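Local coordinates for putative GH105 family protein (Salmonella enterica subsp. enterica serovar Paratyphi A, PDB 3QWT) that is of unknown function but, as a possible GH105 hydrolase with an alpha/alpha toroid fold, probably cleaves unsaturated uronic acid residues from the ends of oligosaccharides, at residues Gly75-His78 and Tyr79-Thr83; Gly216-Asp220 and Gly221-Phe225; Pro242-Leu245 and Glu246-Leu250; Met362-Gly365 and Gln366-Met370. All coordinates share one frame; numbering follows the deposited sequence.

How the interactions relate
Three of the four contacts lie on or at the ends of helices of one alpha/alpha toroid, and the fourth, interaction 2, is a hairpin turn at the periphery. Interaction 1 touches two others. His78 NE2 comes within 3.9 Å of Asp243 OD2 in interaction 3, and Met76 CG packs 4.0 Å from SE of Met370 in interaction 4. Interactions 3 and 4 do not meet; their nearest atoms are about 11 Å apart. The side chains of His78 and Glu246 each lie close to bound glycerol, probably from the crystallisation liquor. Residues 216-225 stand apart, with their centre about 37 Å from that of interaction 1 and about 29 Å from those of interactions 3 and 4.

Interaction 1: residues Gly75-His78 and Tyr79-Thr83; sequences GMYH and YYQQT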
loop_
_atom_site.group_PDB
_atom_site.type_symbol
_atom_site.label_atom_id
_atom_site.label_comp_id
_atom_site.label_asym_id
_atom_site.label_seq_id
_atom_site.Cartn_x
_atom_site.Cartn_y
_atom_site.Cartn_z
ATOM N N GLY A 75 23.657 -0.149 -31.181
ATOM C CA GLY A 75 23.987 -1.462 -31.702
ATOM C C GLY A 75 25.150 -2.075 -30.939
ATOM O O GLY A 75 25.092 -3.227 -30.522
HETATM N N MSE A 76 26.211 -1.298 -30.755
HETATM C CA MSE A 76 27.336 -1.725 -29.927
HETATM C C MSE A 76 26.882 -2.080 -28.517
HETATM O O MSE A 76 27.286 -3.114 -27.967
HETATM C CB MSE A 76 28.393 -0.622 -29.847
HETATM C CG MSE A 76 29.159 -0.402 -31.137
HETATM SE SE MSE A 76 30.557 0.963 -30.913
HETATM C CE MSE A 76 31.143 1.073 -32.770
ATOM N N TYR A 77 26.050 -1.223 -27.925
ATOM C CA TYR A 77 25.633 -1.454 -26.547
ATOM C C TYR A 77 24.963 -2.813 -26.453
ATOM O O TYR A 77 25.276 -3.606 -25.573
ATOM C CB TYR A 77 24.701 -0.364 -26.001
ATOM C CG TYR A 77 24.320 -0.688 -24.580
ATOM C CD1 TYR A 77 25.247 -0.541 -23.558
ATOM C CD2 TYR A 77 23.069 -1.215 -24.268
ATOM C CE1 TYR A 77 24.933 -0.881 -22.250
ATOM C CE2 TYR A 77 22.746 -1.563 -22.952
ATOM C CZ TYR A 77 23.689 -1.388 -21.955
ATOM O OH TYR A 77 23.403 -1.718 -20.653
ATOM N N HIS A 78 24.055 -3.076 -27.386
ATOM C CA HIS A 78 23.357 -4.362 -27.435
ATOM C C HIS A 78 24.318 -5.545 -27.331
ATOM O O HIS A 78 24.189 -6.386 -26.439
ATOM C CB HIS A 78 22.469 -4.465 -28.691
ATOM C CG HIS A 78 21.079 -3.959 -28.470
ATOM N ND1 HIS A 78 20.015 -4.795 -28.227
ATOM C CD2 HIS A 78 20.587 -2.698 -28.397
ATOM C CE1 HIS A 78 18.922 -4.076 -28.030
ATOM N NE2 HIS A 78 19.244 -2.800 -28.128
ATOM N N TYR A 79 25.299 -5.589 -28.224
ATOM C CA TYR A 79 26.314 -6.614 -28.121
ATOM C C TYR A 79 26.963 -6.634 -26.736
ATOM O O TYR A 79 27.064 -7.693 -26.106
ATOM C CB TYR A 79 27.367 -6.471 -29.216
ATOM C CG TYR A 79 28.241 -7.715 -29.341
ATOM C CD1 TYR A 79 27.739 -8.876 -29.918
ATOM C CD2 TYR A 79 29.554 -7.731 -28.873
ATOM C CE1 TYR A 79 28.516 -10.016 -30.036
ATOM C CE2 TYR A 79 30.338 -8.869 -28.984
ATOM C CZ TYR A 79 29.807 -10.013 -29.568
ATOM O OH TYR A 79 30.563 -11.161 -29.682
ATOM N N TYR A 80 27.387 -5.469 -26.253
ATOM C CA TYR A 80 28.040 -5.407 -24.952
ATOM C C TYR A 80 27.112 -5.952 -23.867
ATOM O O TYR A 80 27.512 -6.752 -23.019
ATOM C CB TYR A 80 28.465 -3.971 -24.592
ATOM C CG TYR A 80 28.731 -3.810 -23.110
ATOM C CD1 TYR A 80 29.825 -4.429 -22.507
ATOM C CD2 TYR A 80 27.881 -3.081 -22.310
ATOM C CE1 TYR A 80 30.069 -4.304 -21.136
ATOM C CE2 TYR A 80 28.112 -2.953 -20.948
ATOM C CZ TYR A 80 29.203 -3.570 -20.367
ATOM O OH TYR A 80 29.433 -3.439 -19.016
ATOM N N GLN A 81 25.865 -5.513 -23.895
ATOM C CA GLN A 81 24.909 -5.914 -22.874
ATOM C C GLN A 81 24.754 -7.433 -22.783
ATOM O O GLN A 81 24.653 -7.982 -21.693
ATOM C CB GLN A 81 23.561 -5.253 -23.135
ATOM C CG GLN A 81 22.477 -5.611 -22.114
ATOM C CD GLN A 81 21.176 -4.883 -22.396
ATOM O OE1 GLN A 81 20.580 -5.051 -23.468
ATOM N NE2 GLN A 81 20.745 -4.041 -21.453
ATOM N N GLN A 82 24.740 -8.101 -23.934
ATOM C CA GLN A 82 24.554 -9.554 -23.994
ATOM C C GLN A 82 25.786 -10.371 -23.593
ATOM O O GLN A 82 25.652 -11.384 -22.905
ATOM C CB GLN A 82 24.094 -9.976 -25.395
ATOM C CG GLN A 82 23.841 -11.462 -25.557
ATOM C CD GLN A 82 23.767 -11.864 -27.022
ATOM O OE1 GLN A 82 24.697 -12.452 -27.553
ATOM N NE2 GLN A 82 22.670 -11.514 -27.686
ATOM N N THR A 83 26.971 -9.925 -24.009
ATOM C CA THR A 83 28.195 -10.702 -23.822
ATOM C C THR A 83 29.221 -10.151 -22.828
ATOM O O THR A 83 30.171 -10.853 -22.481
ATOM C CB THR A 83 28.949 -10.783 -25.112
ATOM O OG1 THR A 83 29.504 -9.491 -25.378
ATOM C CG2 THR A 83 28.007 -11.209 -26.261
#
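The Tyr77 ring meets Gln81 and Tyr80, the side chains four and three residues further along the helix. The aliphatic start of Gln81 makes an off-centre CH-pi contact, with CB 4.2 Å from the centroid of the Tyr77 ring. The extended chain then carries the amide out to the ring edge, where NE2 lies 3.5 Å from Tyr77 CE2; ring and amide planes are turned 63° apart. Tyr77 and Tyr80 form an oblique aromatic pair: CE1 of Tyr77 touches the edge of the Tyr80 ring at CD2, 3.7 Å away. Both rings have CG anti to the backbone N (chi1 180° for Tyr77, 162° for Tyr80), which sets each CG beside its own carbonyl carbon, and their hydroxyls reach the carboxylate of Glu124, Tyr77 only weakly.

This is the C-terminal end of helix 67-83, one of the helices of the alpha/alpha toroid, a fold shared by the six-hairpin glycosidases. Its faces pack on helices 86-102, 363-377 and 23-37, while the His78 ring meets Tyr74 and Tyr302 edge-to-face.

Backbone hydrogen bonds follow the i to i+4 pattern. Tyr80 N donates to Met76 O over 2.9 Å and Gln82 N to His78 O over 3.1 Å, whereas the bond from Tyr79 N to Gly75 O is weak. At the last turn, Tyr79 O is gripped twice, by Thr83 N and by Thr83 OG1, the hydroxyl lying 3.1 Å from Tyr79 O and well above the carbonyl plane. The same threonine lays its methyl CG2 over one face of the Tyr79 ring, 3.9 Å above the plane and toward the rim.

Interaction 2: residues Gly216-Asp220 and Gly221-Phe225; sequences GWSYD and GHHNF
Trp217 lies against the backbone of His222 and His223. Its CB sits beside Asn224 ND2. With CG anti to the backbone N (chi1 163°), the indole reaches over the returning chain: CE3 comes 3.2 Å from His223 O, CZ3 faces the His222 carbonyl carbon, and CH2 at the far rim packs 3.4 Å from His222 CB. On the pyrrole side NE1 lies 3.2 Å above the plane of the Tyr219 ring, over its centre. Tyr219 in turn presents its edge to the His222 face in an offset edge-to-face pair, their planes 81° apart, completing an aromatic cluster.

The backbone is a tight beta hairpin with a G1 bulge, in which His222 and His223 both oppose Ser218. Ser218 N donates to His223 O over 2.9 Å, and the return bond, His223 N to Ser218 O, is weak. Ser218 OG also accepts from Asp220 N, forming an ST turn. Beyond the bulge, Asn224 ND2 grips Gly216 O at 2.7 Å from above the carbonyl plane and also bonds Asn204 O, while Asn224 OD1 accepts from Lys208 of a neighbouring subunit. Strand 216-218 pairs with strand 165-167.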
loop_
_atom_site.group_PDB
_atom_site.type_symbol
_atom_site.label_atom_id
_atom_site.label_comp_id
_atom_site.label_asym_id
_atom_site.label_seq_id
_atom_site.Cartn_x
_atom_site.Cartn_y
_atom_site.Cartn_z
ATOM N N GLY A 216 6.859 10.870 -43.583
ATOM C CA GLY A 216 6.596 12.120 -42.897
ATOM C C GLY A 216 5.160 12.625 -42.917
ATOM O O GLY A 216 4.320 12.170 -43.708
ATOM N N TRP A 217 4.905 13.589 -42.030
ATOM C CA TRP A 217 3.626 14.281 -41.909
ATOM C C TRP A 217 3.884 15.757 -41.638
ATOM O O TRP A 217 4.791 16.115 -40.876
ATOM C CB TRP A 217 2.802 13.695 -40.749
ATOM C CG TRP A 217 1.672 14.584 -40.302
ATOM C CD1 TRP A 217 1.681 15.447 -39.248
ATOM C CD2 TRP A 217 0.380 14.705 -40.904
ATOM N NE1 TRP A 217 0.475 16.095 -39.157
ATOM C CE2 TRP A 217 -0.337 15.661 -40.169
ATOM C CE3 TRP A 217 -0.236 14.108 -42.007
ATOM C CZ2 TRP A 217 -1.644 16.019 -40.487
ATOM C CZ3 TRP A 217 -1.529 14.469 -42.324
ATOM C CH2 TRP A 217 -2.219 15.415 -41.570
ATOM N N SER A 218 3.074 16.618 -42.235
ATOM C CA SER A 218 3.167 18.034 -41.925
ATOM C C SER A 218 1.823 18.632 -41.539
ATOM O O SER A 218 0.807 18.402 -42.202
ATOM C CB SER A 218 3.760 18.817 -43.091
ATOM O OG SER A 218 3.785 20.192 -42.763
ATOM N N TYR A 219 1.822 19.408 -40.463
ATOM C CA TYR A 219 0.604 20.075 -40.037
ATOM C C TYR A 219 0.375 21.342 -40.849
ATOM O O TYR A 219 -0.680 21.968 -40.769
ATOM C CB TYR A 219 0.638 20.378 -38.543
ATOM C CG TYR A 219 0.151 19.223 -37.685
ATOM C CD1 TYR A 219 0.994 18.597 -36.787
ATOM C CD2 TYR A 219 -1.153 18.769 -37.781
ATOM C CE1 TYR A 219 0.550 17.550 -35.997
ATOM C CE2 TYR A 219 -1.607 17.732 -36.999
ATOM C CZ TYR A 219 -0.749 17.124 -36.108
ATOM O OH TYR A 219 -1.191 16.082 -35.335
ATOM N N ASP A 220 1.374 21.715 -41.638
ATOM C CA ASP A 220 1.206 22.807 -42.565
ATOM C C ASP A 220 0.713 22.199 -43.873
ATOM O O ASP A 220 1.494 21.875 -44.758
ATOM C CB ASP A 220 2.518 23.562 -42.732
ATOM C CG ASP A 220 2.446 24.625 -43.808
ATOM O OD1 ASP A 220 1.325 24.917 -44.288
ATOM O OD2 ASP A 220 3.511 25.169 -44.172
ATOM N N GLY A 221 -0.597 22.002 -43.963
ATOM C CA GLY A 221 -1.197 21.420 -45.147
ATOM C C GLY A 221 -1.767 20.042 -44.874
ATOM O O GLY A 221 -2.400 19.455 -45.740
ATOM N N HIS A 222 -1.536 19.521 -43.672
ATOM C CA HIS A 222 -2.031 18.195 -43.317
ATOM C C HIS A 222 -1.855 17.159 -44.427
ATOM O O HIS A 222 -2.833 16.613 -44.933
ATOM C CB HIS A 222 -3.504 18.265 -42.911
ATOM C CG HIS A 222 -3.748 19.112 -41.704
ATOM N ND1 HIS A 222 -3.587 20.479 -41.715
ATOM C CD2 HIS A 222 -4.118 18.785 -40.442
ATOM C CE1 HIS A 222 -3.851 20.961 -40.512
ATOM N NE2 HIS A 222 -4.178 19.953 -39.722
ATOM N N HIS A 223 -0.607 16.888 -44.790
ATOM C CA HIS A 223 -0.301 15.886 -45.800
ATOM C C HIS A 223 0.880 15.020 -45.361
ATOM O O HIS A 223 1.566 15.330 -44.369
ATOM C CB HIS A 223 0.010 16.567 -47.137
ATOM C CG HIS A 223 1.180 17.496 -47.070
ATOM N ND1 HIS A 223 2.484 17.054 -47.150
ATOM C CD2 HIS A 223 1.247 18.839 -46.911
ATOM C CE1 HIS A 223 3.303 18.086 -47.054
ATOM N NE2 HIS A 223 2.579 19.182 -46.906
ATOM N N ASN A 224 1.087 13.919 -46.082
ATOM C CA ASN A 224 2.228 13.039 -45.859
ATOM C C ASN A 224 3.277 13.140 -46.963
ATOM O O ASN A 224 3.904 12.141 -47.324
ATOM C CB ASN A 224 1.779 11.586 -45.698
ATOM C CG ASN A 224 1.048 11.343 -44.381
ATOM O OD1 ASN A 224 -0.175 11.275 -44.347
ATOM N ND2 ASN A 224 1.803 11.229 -43.286
ATOM N N PHE A 225 3.478 14.348 -47.481
ATOM C CA PHE A 225 4.461 14.577 -48.552
ATOM C C PHE A 225 4.239 13.610 -49.709
ATOM O O PHE A 225 3.123 13.492 -50.225
ATOM C CB PHE A 225 5.897 14.493 -48.008
ATOM C CG PHE A 225 6.189 15.523 -46.953
ATOM C CD1 PHE A 225 6.810 16.720 -47.283
ATOM C CD2 PHE A 225 5.774 15.328 -45.642
ATOM C CE1 PHE A 225 7.040 17.685 -46.318
ATOM C CE2 PHE A 225 6.007 16.287 -44.671
ATOM C CZ PHE A 225 6.645 17.467 -45.007
HETATM O O HOH W 1 5.853 10.355 -46.446
#

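Interaction 3: residues Pro242-Leu245 and Glu246-Leu250; sequences PDFL and ELLDL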
loop_
_atom_site.group_PDB
_atom_site.type_symbol
_atom_site.label_atom_id
_atom_site.label_comp_id
_atom_site.label_asym_id
_atom_site.label_seq_id
_atom_site.Cartn_x
_atom_site.Cartn_y
_atom_site.Cartn_z
ATOM N N PRO A 242 9.296 -2.714 -30.131
ATOM C CA PRO A 242 9.636 -3.811 -29.231
ATOM C C PRO A 242 10.493 -3.315 -28.086
ATOM O O PRO A 242 10.303 -3.755 -26.951
ATOM C CB PRO A 242 10.438 -4.761 -30.131
ATOM C CG PRO A 242 9.937 -4.473 -31.492
ATOM C CD PRO A 242 9.720 -2.989 -31.512
ATOM N N ASP A 243 11.414 -2.398 -28.369
ATOM C CA ASP A 243 12.260 -1.884 -27.296
ATOM C C ASP A 243 11.465 -1.034 -26.322
ATOM O O ASP A 243 11.668 -1.098 -25.112
ATOM C CB ASP A 243 13.460 -1.125 -27.864
ATOM C CG ASP A 243 14.525 -2.066 -28.416
ATOM O OD1 ASP A 243 14.260 -3.282 -28.547
ATOM O OD2 ASP A 243 15.622 -1.590 -28.716
ATOM N N PHE A 244 10.536 -0.256 -26.862
ATOM C CA PHE A 244 9.675 0.577 -26.047
ATOM C C PHE A 244 8.784 -0.311 -25.162
ATOM O O PHE A 244 8.659 -0.085 -23.952
ATOM C CB PHE A 244 8.857 1.496 -26.953
ATOM C CG PHE A 244 8.064 2.535 -26.221
ATOM C CD1 PHE A 244 8.664 3.354 -25.297
ATOM C CD2 PHE A 244 6.714 2.689 -26.469
ATOM C CE1 PHE A 244 7.935 4.301 -24.631
ATOM C CE2 PHE A 244 5.984 3.627 -25.811
ATOM C CZ PHE A 244 6.597 4.442 -24.885
ATOM N N LEU A 245 8.199 -1.345 -25.757
ATOM C CA LEU A 245 7.333 -2.243 -25.009
ATOM C C LEU A 245 8.073 -2.898 -23.858
ATOM O O LEU A 245 7.532 -3.098 -22.760
ATOM C CB LEU A 245 6.782 -3.326 -25.913
ATOM C CG LEU A 245 5.648 -2.900 -26.838
ATOM C CD1 LEU A 245 5.223 -4.094 -27.676
ATOM C CD2 LEU A 245 4.490 -2.350 -26.030
ATOM N N GLU A 246 9.320 -3.251 -24.116
ATOM C CA GLU A 246 10.111 -3.930 -23.115
ATOM C C GLU A 246 10.416 -2.960 -21.976
ATOM O O GLU A 246 10.342 -3.337 -20.804
ATOM C CB GLU A 246 11.394 -4.468 -23.749
ATOM C CG GLU A 246 12.366 -5.099 -22.775
ATOM C CD GLU A 246 13.587 -5.660 -23.497
ATOM O OE1 GLU A 246 13.675 -6.890 -23.629
ATOM O OE2 GLU A 246 14.437 -4.864 -23.952
ATOM N N LEU A 247 10.760 -1.721 -22.333
ATOM C CA LEU A 247 10.851 -0.640 -21.374
ATOM C C LEU A 247 9.580 -0.498 -20.536
ATOM O O LEU A 247 9.656 -0.393 -19.314
ATOM C CB LEU A 247 11.165 0.692 -22.052
ATOM C CG LEU A 247 12.626 1.133 -21.964
ATOM C CD1 LEU A 247 12.850 2.403 -22.763
ATOM C CD2 LEU A 247 13.049 1.318 -20.510
ATOM N N LEU A 248 8.419 -0.492 -21.185
ATOM C CA LEU A 248 7.181 -0.177 -20.476
ATOM C C LEU A 248 6.786 -1.285 -19.511
ATOM O O LEU A 248 6.202 -1.021 -18.461
ATOM C CB LEU A 248 6.031 0.111 -21.445
ATOM C CG LEU A 248 6.037 1.466 -22.155
ATOM C CD1 LEU A 248 4.913 1.565 -23.196
ATOM C CD2 LEU A 248 5.949 2.586 -21.173
ATOM N N ASP A 249 7.100 -2.519 -19.880
ATOM C CA ASP A 249 6.818 -3.671 -19.031
ATOM C C ASP A 249 5.356 -3.700 -18.550
ATOM O O ASP A 249 5.099 -4.004 -17.396
ATOM C CB ASP A 249 7.792 -3.689 -17.831
ATOM C CG ASP A 249 7.788 -5.018 -17.090
ATOM O OD1 ASP A 249 7.317 -6.028 -17.668
ATOM O OD2 ASP A 249 8.251 -5.052 -15.932
ATOM N N LEU A 250 4.410 -3.379 -19.436
ATOM C CA LEU A 250 2.981 -3.348 -19.088
ATOM C C LEU A 250 2.340 -4.739 -19.095
ATOM O O LEU A 250 2.773 -5.607 -19.847
ATOM C CB LEU A 250 2.228 -2.433 -20.050
ATOM C CG LEU A 250 2.726 -0.995 -20.057
ATOM C CD1 LEU A 250 1.952 -0.153 -21.059
ATOM C CD2 LEU A 250 2.595 -0.426 -18.664
HETATM O O HOH W 2 14.203 -1.533 -24.348
HETATM O O HOH W 3 5.032 -3.609 -22.224
#
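Leu248 places its methyl CD1 over one face of the Phe244 ring, one helical turn earlier. The methyl stands 3.9 Å from the ring centroid and 27° off the normal, a CH-pi contact displaced toward the rim, where CD1 is 3.5 Å from Phe244 CE2. The two side chains are brought together by complementary torsions: Phe244 has CG anti to the backbone N (chi1 -172°) and Leu248 has it anti to the carbonyl carbon (-76°).

On another side of the helix, Asp243 OD1 and Glu246 OE2 come within 4.9 Å. Lys306 salt-bridges both, which would offset the like charges; Asp243 also hydrogen-bonds Tyr74 OH through OD2 and Tyr302 OH through OD1, and Lys310 salt-bridges Glu246 OE1.

Leu248 N bonds Phe244 O over 2.8 Å. At the helix end Leu245 O accepts from Asp249 N at 3.0 Å and from a water 2.6 Å away; this water also accepts from Leu250 N, carrying the bonding beyond the last turn, where Asp249 has positive phi.

Phe244 packs between helices 170-184, 188-205 and 255-272 of the toroid, its ring meeting Phe198; Leu248 rests on Val191 of helix 188-205, and Leu247 packs on Leu176 of helix 170-184.

Interaction 4: residues Met362-Gly365 and Gln366-Met370; sequences MPYG and QAMAM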
loop_
_atom_site.group_PDB
_atom_site.type_symbol
_atom_site.label_atom_id
_atom_site.label_comp_id
_atom_site.label_asym_id
_atom_site.label_seq_id
_atom_site.Cartn_x
_atom_site.Cartn_y
_atom_site.Cartn_z
HETATM N N MSE A 362 27.745 3.478 -43.430
HETATM C CA MSE A 362 27.405 4.442 -42.388
HETATM C C MSE A 362 27.395 3.803 -41.012
HETATM O O MSE A 362 27.192 2.600 -40.882
HETATM C CB MSE A 362 26.045 5.093 -42.674
HETATM C CG MSE A 362 26.014 5.839 -44.004
HETATM SE SE MSE A 362 27.025 7.511 -43.872
HETATM C CE MSE A 362 25.606 8.596 -43.080
ATOM N N PRO A 363 27.641 4.610 -39.973
ATOM C CA PRO A 363 27.555 4.107 -38.598
ATOM C C PRO A 363 26.271 3.299 -38.371
ATOM O O PRO A 363 26.328 2.205 -37.823
ATOM C CB PRO A 363 27.547 5.389 -37.761
ATOM C CG PRO A 363 28.352 6.352 -38.573
ATOM C CD PRO A 363 28.055 6.022 -40.028
ATOM N N TYR A 364 25.131 3.813 -38.811
ATOM C CA TYR A 364 23.871 3.100 -38.604
ATOM C C TYR A 364 23.762 1.826 -39.450
ATOM O O TYR A 364 23.122 0.855 -39.040
ATOM C CB TYR A 364 22.682 4.018 -38.860
ATOM C CG TYR A 364 22.669 4.643 -40.230
ATOM C CD1 TYR A 364 22.141 3.961 -41.320
ATOM C CD2 TYR A 364 23.166 5.923 -40.433
ATOM C CE1 TYR A 364 22.117 4.539 -42.584
ATOM C CE2 TYR A 364 23.141 6.512 -41.686
ATOM C CZ TYR A 364 22.622 5.816 -42.762
ATOM O OH TYR A 364 22.603 6.407 -44.011
ATOM N N GLY A 365 24.390 1.830 -40.623
ATOM C CA GLY A 365 24.444 0.632 -41.438
ATOM C C GLY A 365 25.110 -0.501 -40.683
ATOM O O GLY A 365 24.533 -1.570 -40.513
ATOM N N GLN A 366 26.332 -0.259 -40.223
ATOM C CA GLN A 366 27.067 -1.231 -39.423
ATOM C C GLN A 366 26.327 -1.563 -38.125
ATOM O O GLN A 366 26.267 -2.716 -37.694
ATOM C CB GLN A 366 28.448 -0.677 -39.066
ATOM C CG GLN A 366 29.252 -0.145 -40.252
ATOM C CD GLN A 366 29.430 -1.179 -41.334
ATOM O OE1 GLN A 366 28.937 -1.018 -42.455
ATOM N NE2 GLN A 366 30.132 -2.257 -41.005
ATOM N N ALA A 367 25.781 -0.546 -37.481
ATOM C CA ALA A 367 25.193 -0.763 -36.170
ATOM C C ALA A 367 23.968 -1.645 -36.304
ATOM O O ALA A 367 23.795 -2.605 -35.557
ATOM C CB ALA A 367 24.856 0.561 -35.485
HETATM N N MSE A 368 23.131 -1.336 -37.283
HETATM C CA MSE A 368 21.914 -2.121 -37.469
HETATM C C MSE A 368 22.240 -3.581 -37.805
HETATM O O MSE A 368 21.593 -4.498 -37.307
HETATM C CB MSE A 368 20.993 -1.454 -38.489
HETATM C CG MSE A 368 20.430 -0.150 -37.940
HETATM SE SE MSE A 368 19.886 1.091 -39.329
HETATM C CE MSE A 368 18.007 0.540 -39.469
ATOM N N ALA A 369 23.278 -3.802 -38.604
ATOM C CA ALA A 369 23.732 -5.168 -38.804
ATOM C C ALA A 369 24.005 -5.832 -37.452
ATOM O O ALA A 369 23.619 -6.977 -37.227
ATOM C CB ALA A 369 24.963 -5.218 -39.693
HETATM N N MSE A 370 24.654 -5.125 -36.535
HETATM C CA MSE A 370 24.990 -5.792 -35.288
HETATM C C MSE A 370 23.797 -5.904 -34.366
HETATM O O MSE A 370 23.702 -6.845 -33.588
HETATM C CB MSE A 370 26.252 -5.217 -34.605
HETATM C CG MSE A 370 26.225 -3.767 -34.164
HETATM SE SE MSE A 370 28.076 -3.134 -33.798
HETATM C CE MSE A 370 28.376 -2.233 -35.482
#
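Selenium carries the side-chain contact between Met368 and Tyr364: SE of this selenomethionine lies at the edge of the Tyr364 ring, 5.4 Å from its centroid and 76° off the normal. This is a Met-aromatic contact made one turn apart, near the start of helix 363-377, a buried helix of the alpha/alpha toroid.

Tyr364 has CG between its backbone N and carbonyl carbon (chi1 57°), a position aromatic residues seldom take deep within a helix but which can be accommodated in a first turn. It turns the ring back toward the helix start, where Met362 CB lies 3.4 Å above one face. The ring also stacks with Trp67, and its hydroxyl bonds Ser342 O. Met368 bends at chi3, and its SE comes to 4.1 Å from Tyr364 CB and 3.3 Å from Tyr364 O, the same oxygen that accepts from Met368 N over 2.8 Å.

Met362 occupies the N-cap position, and its O accepts from Gln366 N at 3.1 Å, the first bond of the helix. Gln366 CG lies against that same oxygen, and the chain bends at chi2 beyond it. The buried amide is satisfied at both ends, NE2 bonding Gly336 O and Val33 O and OE1 accepting from Leu338 N, which ties the helix to helix 23-37 and to a neighbouring loop.

Met368 packs on helix 231-248, while Pro363 meets Thr68 and Ala367 meets Val71, both of helix 67-83. Pro363 O takes a bond from Ala367 N and lies 3.2 Å from Ala367 CB.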